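Local coordinates for protein putative pectin lyase (Geobacillus virus E2, PDB 7CHU) that serves as the trimeric tailspike of a deep-sea thermophilic bacteriophage, with a pectate lyase-like beta-helix that probably engages surface polysaccharide of the host during invasion, at residues C319-Y322 and D327-K330; Q368-G371 and A375-N378; S266-D271 and N282-C287; S295-N300 and F343-G348; H290-D293 and G299-P302. All coordinates share one frame; numbering follows the deposited sequence.

Contact 1 (C319-Y322 and D327-K330); sequences CYFY and DFIK
The backbones of 319-322 and 327-330 come closest at Phe321 and Phe328, whose CA atoms lie 6.8 Å apart with no hydrogen bond between the segments. This is a corner of the parallel beta-helix: strand 320-324 ends, the chain turns, and strand 329-331 continues on the next wall of the same coil. Inside this corner Phe321, Phe328 and Ile329 pack together.

The ring of Phe321 turns its edge toward the face of Phe328 in an offset edge-to-face pair, with ring centroids 5.8 Å apart and planes at 60°. The two side chains run past each other in opposite senses, which brings the CB of Phe321 over the same ring of Phe328 as a CH-pi donor, 3.8 Å from its centroid. Phe321 has its CG anti to its own carbonyl carbon (chi1 -70°), and the far end of its ring therefore extends to Ile329, whose side chain crosses it at about a right angle; Phe321 CZ and Ile329 CD1 are 3.6 Å apart. Phe328 in turn reaches back along the first strand, its CE1 3.5 Å from the backbone N of Tyr322.

In the coils before and after, Phe289 stacks on Phe321 and Phe343 meets it with nearly aligned planes, continuing the aromatic filling along the helix. The turn is polar on its other side: Asp327 OD2, which also accepts a bond from Asn352, forms a salt bridge of 2.8 Å with Lys330 NZ, approached on the anti side but 31° out of the carboxylate plane.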
# COMPACT_ATOMS: atom_id res chain seq x y z
N CYS A 319 -6.04 -2.76 -6.89
CA CYS A 319 -5.83 -2.18 -8.20
C CYS A 319 -7.15 -1.84 -8.86
O CYS A 319 -8.20 -2.42 -8.54
CB CYS A 319 -4.99 -3.09 -9.11
SG CYS A 319 -3.29 -3.39 -8.52
N TYR A 320 -7.07 -0.90 -9.79
CA TYR A 320 -8.22 -0.33 -10.49
C TYR A 320 -8.16 -0.77 -11.95
O TYR A 320 -7.16 -0.53 -12.64
CB TYR A 320 -8.18 1.19 -10.37
CG TYR A 320 -9.00 1.96 -11.39
CD1 TYR A 320 -10.38 1.79 -11.50
CD2 TYR A 320 -8.38 2.87 -12.24
CE1 TYR A 320 -11.12 2.51 -12.43
CE2 TYR A 320 -9.09 3.58 -13.16
CZ TYR A 320 -10.45 3.40 -13.25
OH TYR A 320 -11.10 4.14 -14.20
N PHE A 321 -9.22 -1.43 -12.41
CA PHE A 321 -9.34 -1.91 -13.78
C PHE A 321 -10.56 -1.26 -14.42
O PHE A 321 -11.65 -1.29 -13.84
CB PHE A 321 -9.50 -3.43 -13.82
CG PHE A 321 -8.25 -4.19 -13.44
CD1 PHE A 321 -7.95 -4.42 -12.09
CD2 PHE A 321 -7.39 -4.66 -14.42
CE1 PHE A 321 -6.79 -5.11 -11.73
CE2 PHE A 321 -6.23 -5.36 -14.08
CZ PHE A 321 -5.93 -5.59 -12.73
N TYR A 322 -10.39 -0.72 -15.63
CA TYR A 322 -11.50 -0.07 -16.31
C TYR A 322 -11.36 -0.19 -17.82
O TYR A 322 -10.27 0.03 -18.36
CB TYR A 322 -11.60 1.41 -15.90
CG TYR A 322 -12.45 2.25 -16.81
CD1 TYR A 322 -13.82 2.07 -16.86
CD2 TYR A 322 -11.88 3.19 -17.65
CE1 TYR A 322 -14.60 2.83 -17.71
CE2 TYR A 322 -12.64 3.95 -18.49
CZ TYR A 322 -14.00 3.78 -18.51
OH TYR A 322 -14.76 4.53 -19.38
N ASP A 327 -10.69 -10.19 -21.11
CA ASP A 327 -10.69 -10.35 -19.66
C ASP A 327 -9.80 -9.26 -19.08
O ASP A 327 -8.78 -8.90 -19.66
CB ASP A 327 -10.15 -11.72 -19.25
CG ASP A 327 -10.81 -12.86 -20.00
OD1 ASP A 327 -12.06 -12.93 -20.02
OD2 ASP A 327 -10.07 -13.68 -20.58
N PHE A 328 -10.19 -8.70 -17.94
CA PHE A 328 -9.32 -7.76 -17.28
C PHE A 328 -8.02 -8.43 -16.80
O PHE A 328 -6.93 -7.87 -16.97
CB PHE A 328 -10.01 -7.19 -16.01
CG PHE A 328 -10.90 -5.99 -16.26
CD1 PHE A 328 -10.42 -4.86 -16.90
CD2 PHE A 328 -12.22 -6.00 -15.83
CE1 PHE A 328 -11.24 -3.77 -17.12
CE2 PHE A 328 -13.05 -4.91 -16.04
CZ PHE A 328 -12.55 -3.79 -16.69
N ILE A 329 -8.14 -9.62 -16.21
CA ILE A 329 -6.98 -10.40 -15.78
C ILE A 329 -7.16 -11.81 -16.33
O ILE A 329 -8.06 -12.53 -15.90
CB ILE A 329 -6.81 -10.46 -14.26
CG1 ILE A 329 -6.81 -9.06 -13.63
CG2 ILE A 329 -5.48 -11.19 -13.90
CD1 ILE A 329 -6.76 -9.08 -12.12
N LYS A 330 -6.28 -12.22 -17.25
CA LYS A 330 -6.30 -13.56 -17.82
C LYS A 330 -5.19 -14.37 -17.16
O LYS A 330 -4.00 -14.09 -17.37
CB LYS A 330 -6.13 -13.49 -19.33
CG LYS A 330 -6.43 -14.74 -20.09
CD LYS A 330 -6.04 -14.56 -21.56
CE LYS A 330 -7.10 -15.07 -22.51
NZ LYS A 330 -8.28 -14.13 -22.65

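Contact 2 (Q368-G371 and A375-N378); sequences QYFG and APFN
Phe370 lays one face of its ring over the peptide that joins Ala375 to Pro376. The contact shows how an aromatic ring can close a short loop without any hydrogen bond between the two segments. Beneath one half of the ring lies the backbone of Ala375, whose CA is 3.7 Å from the centroid of Phe370 and close to the ring normal. Under the other half is the proline, with Pro376 CD 3.9 Å from the same centroid; the closest approach is Pro376 CD to Phe370 CE2, 3.5 Å. Both are CH-pi contacts, made by C-H groups that adjoin a peptide and are probably somewhat polarised by it. The CG of Phe370 sits between its backbone N and carbonyl carbon (chi1 44°), a tight placement that folds the ring back across the loop. The root of the side chain is close-packed too, with Phe370 CB 3.5 Å from Ala375 O.

Both segments belong to the connection between strands 366-368 and 385-387 of the beta-helix. Backbone bonds of Gly371 with Gly348 and of Pro376 with Val351 lay this connection along the preceding coil, where the proline packs on Phe350 next to strand 351-353, while the ring of Phe377 meets Phe386 on strand 385-387.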
# COMPACT_ATOMS: atom_id res chain seq x y z
N GLN A 368 -18.50 -4.01 -11.77
CA GLN A 368 -19.74 -4.03 -12.52
C GLN A 368 -19.43 -4.15 -14.00
O GLN A 368 -18.42 -3.63 -14.49
CB GLN A 368 -20.57 -2.76 -12.24
CG GLN A 368 -22.05 -2.93 -12.64
CD GLN A 368 -22.86 -1.69 -12.33
OE1 GLN A 368 -22.33 -0.66 -11.89
NE2 GLN A 368 -24.17 -1.76 -12.58
N TYR A 369 -20.32 -4.85 -14.72
CA TYR A 369 -20.35 -4.93 -16.18
C TYR A 369 -19.24 -5.82 -16.72
O TYR A 369 -18.39 -5.39 -17.50
CB TYR A 369 -20.26 -3.53 -16.82
CG TYR A 369 -21.47 -2.67 -16.52
CD1 TYR A 369 -22.78 -3.18 -16.68
CD2 TYR A 369 -21.32 -1.37 -16.06
CE1 TYR A 369 -23.90 -2.39 -16.39
CE2 TYR A 369 -22.43 -0.58 -15.78
CZ TYR A 369 -23.71 -1.10 -15.94
OH TYR A 369 -24.79 -0.31 -15.64
N PHE A 370 -19.24 -7.08 -16.29
CA PHE A 370 -18.52 -8.12 -17.00
C PHE A 370 -19.23 -8.39 -18.33
O PHE A 370 -20.28 -7.81 -18.65
CB PHE A 370 -18.43 -9.38 -16.13
CG PHE A 370 -19.72 -9.72 -15.45
CD1 PHE A 370 -20.72 -10.40 -16.13
CD2 PHE A 370 -19.96 -9.33 -14.14
CE1 PHE A 370 -21.92 -10.70 -15.51
CE2 PHE A 370 -21.16 -9.61 -13.51
CZ PHE A 370 -22.14 -10.32 -14.21
N GLY A 371 -18.66 -9.29 -19.13
CA GLY A 371 -19.18 -9.52 -20.46
C GLY A 371 -20.57 -10.14 -20.44
O GLY A 371 -20.93 -10.89 -19.53
N ALA A 375 -19.61 -13.75 -16.19
CA ALA A 375 -19.67 -13.53 -14.75
C ALA A 375 -18.39 -12.82 -14.35
O ALA A 375 -17.49 -12.63 -15.19
CB ALA A 375 -19.83 -14.86 -13.99
N PRO A 376 -18.26 -12.40 -13.07
CA PRO A 376 -16.98 -11.84 -12.62
C PRO A 376 -15.80 -12.78 -12.83
O PRO A 376 -14.71 -12.32 -13.19
CB PRO A 376 -17.22 -11.56 -11.13
CG PRO A 376 -18.70 -11.33 -11.01
CD PRO A 376 -19.32 -12.25 -12.05
N PHE A 377 -16.00 -14.09 -12.61
CA PHE A 377 -14.97 -15.09 -12.84
C PHE A 377 -15.62 -16.32 -13.46
O PHE A 377 -16.85 -16.49 -13.42
CB PHE A 377 -14.25 -15.47 -11.53
CG PHE A 377 -15.20 -15.73 -10.39
CD1 PHE A 377 -15.75 -17.00 -10.20
CD2 PHE A 377 -15.55 -14.70 -9.52
CE1 PHE A 377 -16.61 -17.25 -9.15
CE2 PHE A 377 -16.43 -14.94 -8.46
CZ PHE A 377 -16.97 -16.21 -8.29
N ASN A 378 -14.78 -17.18 -14.06
CA ASN A 378 -15.27 -18.37 -14.74
C ASN A 378 -15.40 -19.52 -13.75
O ASN A 378 -15.01 -19.41 -12.58
CB ASN A 378 -14.31 -18.75 -15.88
CG ASN A 378 -12.92 -19.09 -15.36
OD1 ASN A 378 -12.43 -18.43 -14.46
ND2 ASN A 378 -12.31 -20.14 -15.91

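Contact 3 (S266-D271 and N282-C287); sequences SHVYFD and NQFIGC
Phe270 and Phe284 advance on each other from opposite directions and meet rim to rim. Phe284 CE1 lies at the edge of the Phe270 ring, near its plane, and Phe270 CZ lies at the edge of the Phe284 ring in the same manner, so neither ring offers its face to the other. The closest carbons, Phe270 CE2 and Phe284 CE1, are 3.7 Å apart. Each ring leaves its strand with CG anti to the carbonyl carbon (chi1 -79° for Phe270, -62° for Phe284), and both project straight across the space between the two backbones.

Two smaller groups flank this pair. Val268 sets its two methyls against the end of Phe284, with CG1 3.7 Å from CZ and CG2 at the same distance, 3.7 Å, from Phe284 CE2. On the other flank Asn282 crosses Phe270 obliquely, its amide only 26° from the plane of the ring and its ND2 3.6 Å from Phe270 CE1. The amide is held by polar bonds elsewhere, OD1 by the backbone N of Leu253, and it presents itself to the ring by packing alone.

The CA atoms of Val268 and Phe284 are 10.2 Å apart, the span of a sheet-to-sheet interior rather than of paired strands. Phe284 also stacks on Phe255 of the previous coil, whereas Gln283 NE2, facing the other way, donates a hydrogen bond to Asn318 O of the third subunit. Inward side chains of two walls meeting in the interior, with Gln283 turned outward to another subunit, fit a parallel beta-helix assembled as a trimeric tailspike.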
# COMPACT_ATOMS: atom_id res chain seq x y z
N SER A 266 -1.46 -5.28 -24.34
CA SER A 266 -1.82 -5.41 -22.93
C SER A 266 -1.02 -4.43 -22.07
O SER A 266 0.13 -4.11 -22.38
CB SER A 266 -1.56 -6.84 -22.47
OG SER A 266 -2.58 -7.71 -22.97
N HIS A 267 -1.60 -3.99 -20.94
CA HIS A 267 -0.81 -3.17 -20.03
C HIS A 267 0.37 -3.95 -19.48
O HIS A 267 1.50 -3.47 -19.47
CB HIS A 267 -1.66 -2.63 -18.88
CG HIS A 267 -2.72 -1.68 -19.32
ND1 HIS A 267 -2.45 -0.53 -20.04
CD2 HIS A 267 -4.07 -1.72 -19.16
CE1 HIS A 267 -3.58 0.10 -20.30
NE2 HIS A 267 -4.58 -0.60 -19.78
N VAL A 268 0.10 -5.15 -18.99
CA VAL A 268 1.09 -6.01 -18.37
C VAL A 268 0.94 -7.39 -19.00
O VAL A 268 -0.16 -7.94 -19.00
CB VAL A 268 0.89 -6.11 -16.85
CG1 VAL A 268 1.74 -7.22 -16.26
CG2 VAL A 268 1.19 -4.77 -16.18
N TYR A 269 2.04 -7.92 -19.54
CA TYR A 269 2.03 -9.24 -20.17
C TYR A 269 3.14 -10.08 -19.53
O TYR A 269 4.32 -9.76 -19.69
CB TYR A 269 2.25 -9.12 -21.68
CG TYR A 269 1.99 -10.39 -22.44
CD1 TYR A 269 2.92 -11.42 -22.41
CD2 TYR A 269 0.80 -10.58 -23.15
CE1 TYR A 269 2.72 -12.61 -23.10
CE2 TYR A 269 0.57 -11.77 -23.85
CZ TYR A 269 1.54 -12.78 -23.83
OH TYR A 269 1.35 -13.96 -24.49
N PHE A 270 2.76 -11.11 -18.77
CA PHE A 270 3.72 -12.05 -18.20
C PHE A 270 3.90 -13.20 -19.19
O PHE A 270 2.93 -13.72 -19.73
CB PHE A 270 3.27 -12.60 -16.85
CG PHE A 270 3.50 -11.67 -15.70
CD1 PHE A 270 4.69 -11.68 -14.99
CD2 PHE A 270 2.50 -10.81 -15.30
CE1 PHE A 270 4.89 -10.83 -13.91
CE2 PHE A 270 2.67 -9.98 -14.19
CZ PHE A 270 3.86 -9.97 -13.50
N ASP A 271 5.16 -13.58 -19.42
CA ASP A 271 5.50 -14.66 -20.35
C ASP A 271 6.44 -15.59 -19.60
O ASP A 271 7.54 -15.19 -19.23
CB ASP A 271 6.15 -14.07 -21.61
CG ASP A 271 6.60 -15.14 -22.61
OD1 ASP A 271 6.58 -16.36 -22.32
OD2 ASP A 271 7.00 -14.71 -23.72
N ASN A 282 5.63 -11.51 -8.01
CA ASN A 282 5.61 -10.12 -8.43
C ASN A 282 4.34 -9.45 -7.93
O ASN A 282 3.34 -10.13 -7.70
CB ASN A 282 5.73 -10.06 -9.93
CG ASN A 282 6.96 -10.80 -10.40
OD1 ASN A 282 8.08 -10.38 -10.08
ND2 ASN A 282 6.77 -11.94 -11.09
N GLN A 283 4.38 -8.13 -7.76
CA GLN A 283 3.30 -7.43 -7.06
C GLN A 283 2.89 -6.18 -7.81
O GLN A 283 3.73 -5.50 -8.41
CB GLN A 283 3.73 -7.06 -5.64
CG GLN A 283 4.20 -8.23 -4.79
CD GLN A 283 3.95 -8.03 -3.30
OE1 GLN A 283 3.26 -7.08 -2.90
NE2 GLN A 283 4.49 -8.92 -2.48
N PHE A 284 1.59 -5.87 -7.74
CA PHE A 284 1.00 -4.64 -8.23
C PHE A 284 0.16 -4.08 -7.09
O PHE A 284 -0.87 -4.65 -6.75
CB PHE A 284 0.15 -4.89 -9.47
CG PHE A 284 0.96 -5.43 -10.63
CD1 PHE A 284 1.21 -6.78 -10.73
CD2 PHE A 284 1.49 -4.57 -11.56
CE1 PHE A 284 2.01 -7.29 -11.76
CE2 PHE A 284 2.29 -5.07 -12.62
CZ PHE A 284 2.54 -6.42 -12.71
N ILE A 285 0.62 -2.98 -6.49
CA ILE A 285 -0.03 -2.41 -5.30
C ILE A 285 -0.58 -1.04 -5.69
O ILE A 285 0.18 -0.12 -6.02
CB ILE A 285 0.94 -2.31 -4.12
CG1 ILE A 285 1.51 -3.71 -3.79
CG2 ILE A 285 0.25 -1.63 -2.89
CD1 ILE A 285 2.69 -3.69 -2.81
N GLY A 286 -1.90 -0.91 -5.67
CA GLY A 286 -2.49 0.38 -5.94
C GLY A 286 -2.38 0.84 -7.38
O GLY A 286 -2.46 2.04 -7.64
N CYS A 287 -2.24 -0.09 -8.32
CA CYS A 287 -1.99 0.31 -9.70
C CYS A 287 -3.29 0.55 -10.47
O CYS A 287 -4.36 0.03 -10.12
CB CYS A 287 -1.10 -0.72 -10.41
SG CYS A 287 0.57 -0.86 -9.68

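Contact 4 (S295-N300 and F343-G348); sequences SALPGN and FYNCTG
Asn345 ND2 donates a hydrogen bond to Gln323 OE1 on the adjacent strand, and across the contact Leu297 CD2 packs 3.6 Å from the same nitrogen. The amide is thus tied within the beta-helix and turns a face to the loop that folds over it. Leu297 carries nearly all of the contact from the loop side. Its CG lies anti to the backbone N (chi1 -172°), which sends the branched end toward strand 342-346, where the nearest CA is that of Cys346, 7.5 Å from the CA of Leu297.

The two branches are used unequally. CD2 sits over the carboxamide of Asn345 and the backbone beyond it, 3.8 Å from Cys346 C, whereas CD1 stays at the margin. On the far side the methyl of Thr347 closes in, CG2 lying 3.6 Å from Leu297 CG, as the two side chains cross. The hydroxyl of Thr347 is turned to another partner, a weak bond with Asn325 OD1. Gln323 also touches Leu297, widening the patch to the neighbouring strand.

A cis peptide bond follows Leu297 and helps to bend the loop back. Since no hydrogen bond joins the two segments, the fit depends on shape: a partly buried leucine rests on the face of an amide whose ND2 is bonded to Gln323, a seat made by van der Waals contact and probably by exclusion of water.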
# COMPACT_ATOMS: atom_id res chain seq x y z
N SER A 295 -15.30 5.80 -24.82
CA SER A 295 -16.58 6.15 -25.45
C SER A 295 -17.45 4.92 -25.71
O SER A 295 -18.68 5.02 -25.69
CB SER A 295 -16.33 6.91 -26.76
OG SER A 295 -15.93 6.03 -27.80
N ALA A 296 -16.84 3.76 -25.95
CA ALA A 296 -17.57 2.57 -26.34
C ALA A 296 -16.72 1.34 -26.07
O ALA A 296 -15.49 1.39 -26.11
CB ALA A 296 -17.96 2.61 -27.83
N LEU A 297 -17.40 0.22 -25.84
CA LEU A 297 -16.75 -1.08 -25.68
C LEU A 297 -17.47 -2.04 -26.62
O LEU A 297 -18.70 -2.17 -26.54
CB LEU A 297 -16.83 -1.53 -24.22
CG LEU A 297 -16.03 -2.77 -23.86
CD1 LEU A 297 -14.53 -2.49 -23.90
CD2 LEU A 297 -16.48 -3.26 -22.49
N PRO A 298 -16.77 -2.73 -27.53
CA PRO A 298 -15.34 -2.80 -27.83
C PRO A 298 -14.73 -1.47 -28.21
O PRO A 298 -13.59 -1.21 -27.80
CB PRO A 298 -15.28 -3.77 -29.03
CG PRO A 298 -16.54 -4.52 -28.99
CD PRO A 298 -17.56 -3.57 -28.44
N GLY A 299 -15.48 -0.64 -28.94
CA GLY A 299 -14.94 0.61 -29.46
C GLY A 299 -13.57 0.41 -30.08
O GLY A 299 -13.33 -0.55 -30.81
N ASN A 300 -12.65 1.32 -29.77
CA ASN A 300 -11.28 1.29 -30.27
C ASN A 300 -10.34 0.53 -29.33
O ASN A 300 -9.12 0.71 -29.40
CB ASN A 300 -10.79 2.74 -30.47
CG ASN A 300 -9.47 2.82 -31.22
OD1 ASN A 300 -8.63 3.69 -30.93
ND2 ASN A 300 -9.27 1.92 -32.18
N PHE A 343 -13.29 -3.57 -10.74
CA PHE A 343 -13.34 -3.85 -12.17
C PHE A 343 -14.58 -3.19 -12.75
O PHE A 343 -15.69 -3.39 -12.24
CB PHE A 343 -13.43 -5.36 -12.43
CG PHE A 343 -12.35 -6.16 -11.78
CD1 PHE A 343 -11.14 -6.41 -12.46
CD2 PHE A 343 -12.54 -6.72 -10.51
CE1 PHE A 343 -10.13 -7.18 -11.89
CE2 PHE A 343 -11.54 -7.49 -9.91
CZ PHE A 343 -10.32 -7.73 -10.60
N TYR A 344 -14.40 -2.41 -13.81
CA TYR A 344 -15.54 -1.73 -14.42
C TYR A 344 -15.47 -1.83 -15.94
O TYR A 344 -14.66 -1.14 -16.57
CB TYR A 344 -15.62 -0.27 -13.97
CG TYR A 344 -16.93 0.39 -14.34
CD1 TYR A 344 -18.06 0.24 -13.53
CD2 TYR A 344 -17.04 1.14 -15.50
CE1 TYR A 344 -19.26 0.85 -13.87
CE2 TYR A 344 -18.23 1.74 -15.85
CZ TYR A 344 -19.34 1.60 -15.02
OH TYR A 344 -20.53 2.18 -15.37
N ASN A 345 -16.34 -2.66 -16.52
CA ASN A 345 -16.64 -2.70 -17.95
C ASN A 345 -15.61 -3.45 -18.77
O ASN A 345 -14.66 -2.86 -19.28
CB ASN A 345 -16.82 -1.30 -18.53
CG ASN A 345 -17.79 -1.28 -19.69
OD1 ASN A 345 -18.69 -2.11 -19.75
ND2 ASN A 345 -17.59 -0.36 -20.62
N CYS A 346 -15.81 -4.76 -18.93
CA CYS A 346 -15.00 -5.54 -19.86
C CYS A 346 -15.90 -6.49 -20.66
O CYS A 346 -17.06 -6.72 -20.32
CB CYS A 346 -13.92 -6.33 -19.14
SG CYS A 346 -14.62 -7.62 -18.02
N THR A 347 -15.35 -7.02 -21.74
CA THR A 347 -16.09 -7.93 -22.60
C THR A 347 -15.98 -9.38 -22.16
O THR A 347 -16.82 -10.19 -22.54
CB THR A 347 -15.62 -7.77 -24.06
OG1 THR A 347 -14.27 -8.22 -24.18
CG2 THR A 347 -15.66 -6.33 -24.50
N GLY A 348 -14.97 -9.73 -21.35
CA GLY A 348 -14.84 -11.08 -20.82
C GLY A 348 -15.14 -11.19 -19.34
O GLY A 348 -16.03 -10.49 -18.83

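Contact 5 (H290-D293 and G299-P302); sequences HGKD and GNNP
Different first torsions serve two separate links: with CG trans to its backbone N (chi1 176°), Asp293 carries its carboxylate to Asn300 N, while Asn301, with CG anti to the carbonyl carbon (chi1 -64°), brings its amide to the backbone of Lys292 and Asp293. It is a worked case of an asparagine standing in for a peptide group. Asn301 OD1 receives Asp293 N at 2.7 Å and, more weakly, Lys292 N at 3.0 Å. Its ND2 returns a nearly straight bond (162°) to Asp293 O, 3.0 Å away, in the carbonyl plane on a lone pair. The carboxylate completes the clasp, as Asp293 OD2 takes Asn300 N at 2.7 Å on its anti lone pair. Held by bonds at both OD1 and ND2, the Asn301 amide probably has little freedom to flip. Alongside, the extended Lys292 crosses Asn300 obliquely, with CE 3.4 Å from Asn300 OD1, and its NZ continues to Asn264 OD1.

The whole clasp lies within the long connection between strands 288-290 and 307-309. Gln323 NE2, from strand 320-324 in the following coil, bonds Asp293 O, and Asn325 ND2 just beyond that strand bonds Asn301 O, holding the connection against the beta-helix.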
# COMPACT_ATOMS: atom_id res chain seq x y z
N HIS A 290 -6.18 1.24 -17.22
CA HIS A 290 -7.24 2.05 -17.82
C HIS A 290 -7.21 1.89 -19.33
O HIS A 290 -6.17 2.05 -19.95
CB HIS A 290 -7.02 3.51 -17.42
CG HIS A 290 -8.19 4.42 -17.65
ND1 HIS A 290 -8.59 4.81 -18.91
CD2 HIS A 290 -8.97 5.10 -16.78
CE1 HIS A 290 -9.61 5.65 -18.80
NE2 HIS A 290 -9.85 5.85 -17.52
N GLY A 291 -8.36 1.61 -19.93
CA GLY A 291 -8.40 1.31 -21.34
C GLY A 291 -8.16 2.51 -22.23
O GLY A 291 -7.94 3.65 -21.79
N LYS A 292 -8.20 2.23 -23.53
CA LYS A 292 -7.81 3.19 -24.56
C LYS A 292 -8.96 4.11 -24.95
O LYS A 292 -8.74 5.30 -25.19
CB LYS A 292 -7.31 2.43 -25.79
CG LYS A 292 -6.84 3.33 -26.92
CD LYS A 292 -6.27 2.50 -28.05
CE LYS A 292 -5.74 3.42 -29.12
NZ LYS A 292 -4.94 2.66 -30.07
N ASP A 293 -10.18 3.59 -25.00
CA ASP A 293 -11.32 4.28 -25.59
C ASP A 293 -12.50 4.18 -24.63
O ASP A 293 -13.19 3.15 -24.59
CB ASP A 293 -11.64 3.69 -26.95
CG ASP A 293 -12.89 4.28 -27.60
OD1 ASP A 293 -13.47 5.26 -27.06
OD2 ASP A 293 -13.27 3.76 -28.69
N GLY A 299 -15.48 -0.64 -28.94
CA GLY A 299 -14.94 0.61 -29.46
C GLY A 299 -13.57 0.41 -30.08
O GLY A 299 -13.33 -0.55 -30.81
N ASN A 300 -12.65 1.32 -29.77
CA ASN A 300 -11.28 1.29 -30.27
C ASN A 300 -10.34 0.53 -29.33
O ASN A 300 -9.12 0.71 -29.40
CB ASN A 300 -10.79 2.74 -30.47
CG ASN A 300 -9.47 2.82 -31.22
OD1 ASN A 300 -8.63 3.69 -30.93
ND2 ASN A 300 -9.27 1.92 -32.18
N ASN A 301 -10.88 -0.26 -28.44
CA ASN A 301 -10.02 -0.85 -27.43
C ASN A 301 -9.41 -2.14 -27.94
O ASN A 301 -10.10 -2.96 -28.55
CB ASN A 301 -10.80 -1.12 -26.14
CG ASN A 301 -11.31 0.15 -25.50
OD1 ASN A 301 -10.53 0.88 -24.86
ND2 ASN A 301 -12.61 0.43 -25.66
N PRO A 302 -8.12 -2.36 -27.70
CA PRO A 302 -7.47 -3.55 -28.26
C PRO A 302 -8.01 -4.81 -27.63
O PRO A 302 -8.32 -4.86 -26.43
CB PRO A 302 -5.98 -3.34 -27.94
CG PRO A 302 -5.97 -2.37 -26.76
CD PRO A 302 -7.19 -1.49 -26.96

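Along the chain contact 3 comes first, then contact 5, overlapped by the start of contact 4, between whose two halves contact 1 falls, and finally contact 2. They are spread over a few adjoining coils of the beta-helix: contacts 2 and 3 are the farthest apart, with centres about 20 Å from each other, and contact 1 lies between them, about 11 and 10 Å away. Contacts 1 and 3 fill the interior, joined by a probable hydrogen bond from Tyr320 N to Cys287 O. Strands 320-324 and 342-346 are neighbours and connect contact 1 to contact 4. Contacts 4 and 5, centres about 7 Å apart, share Gly299 and Asn300 and shape one protruding loop, an outer feature on a regular core.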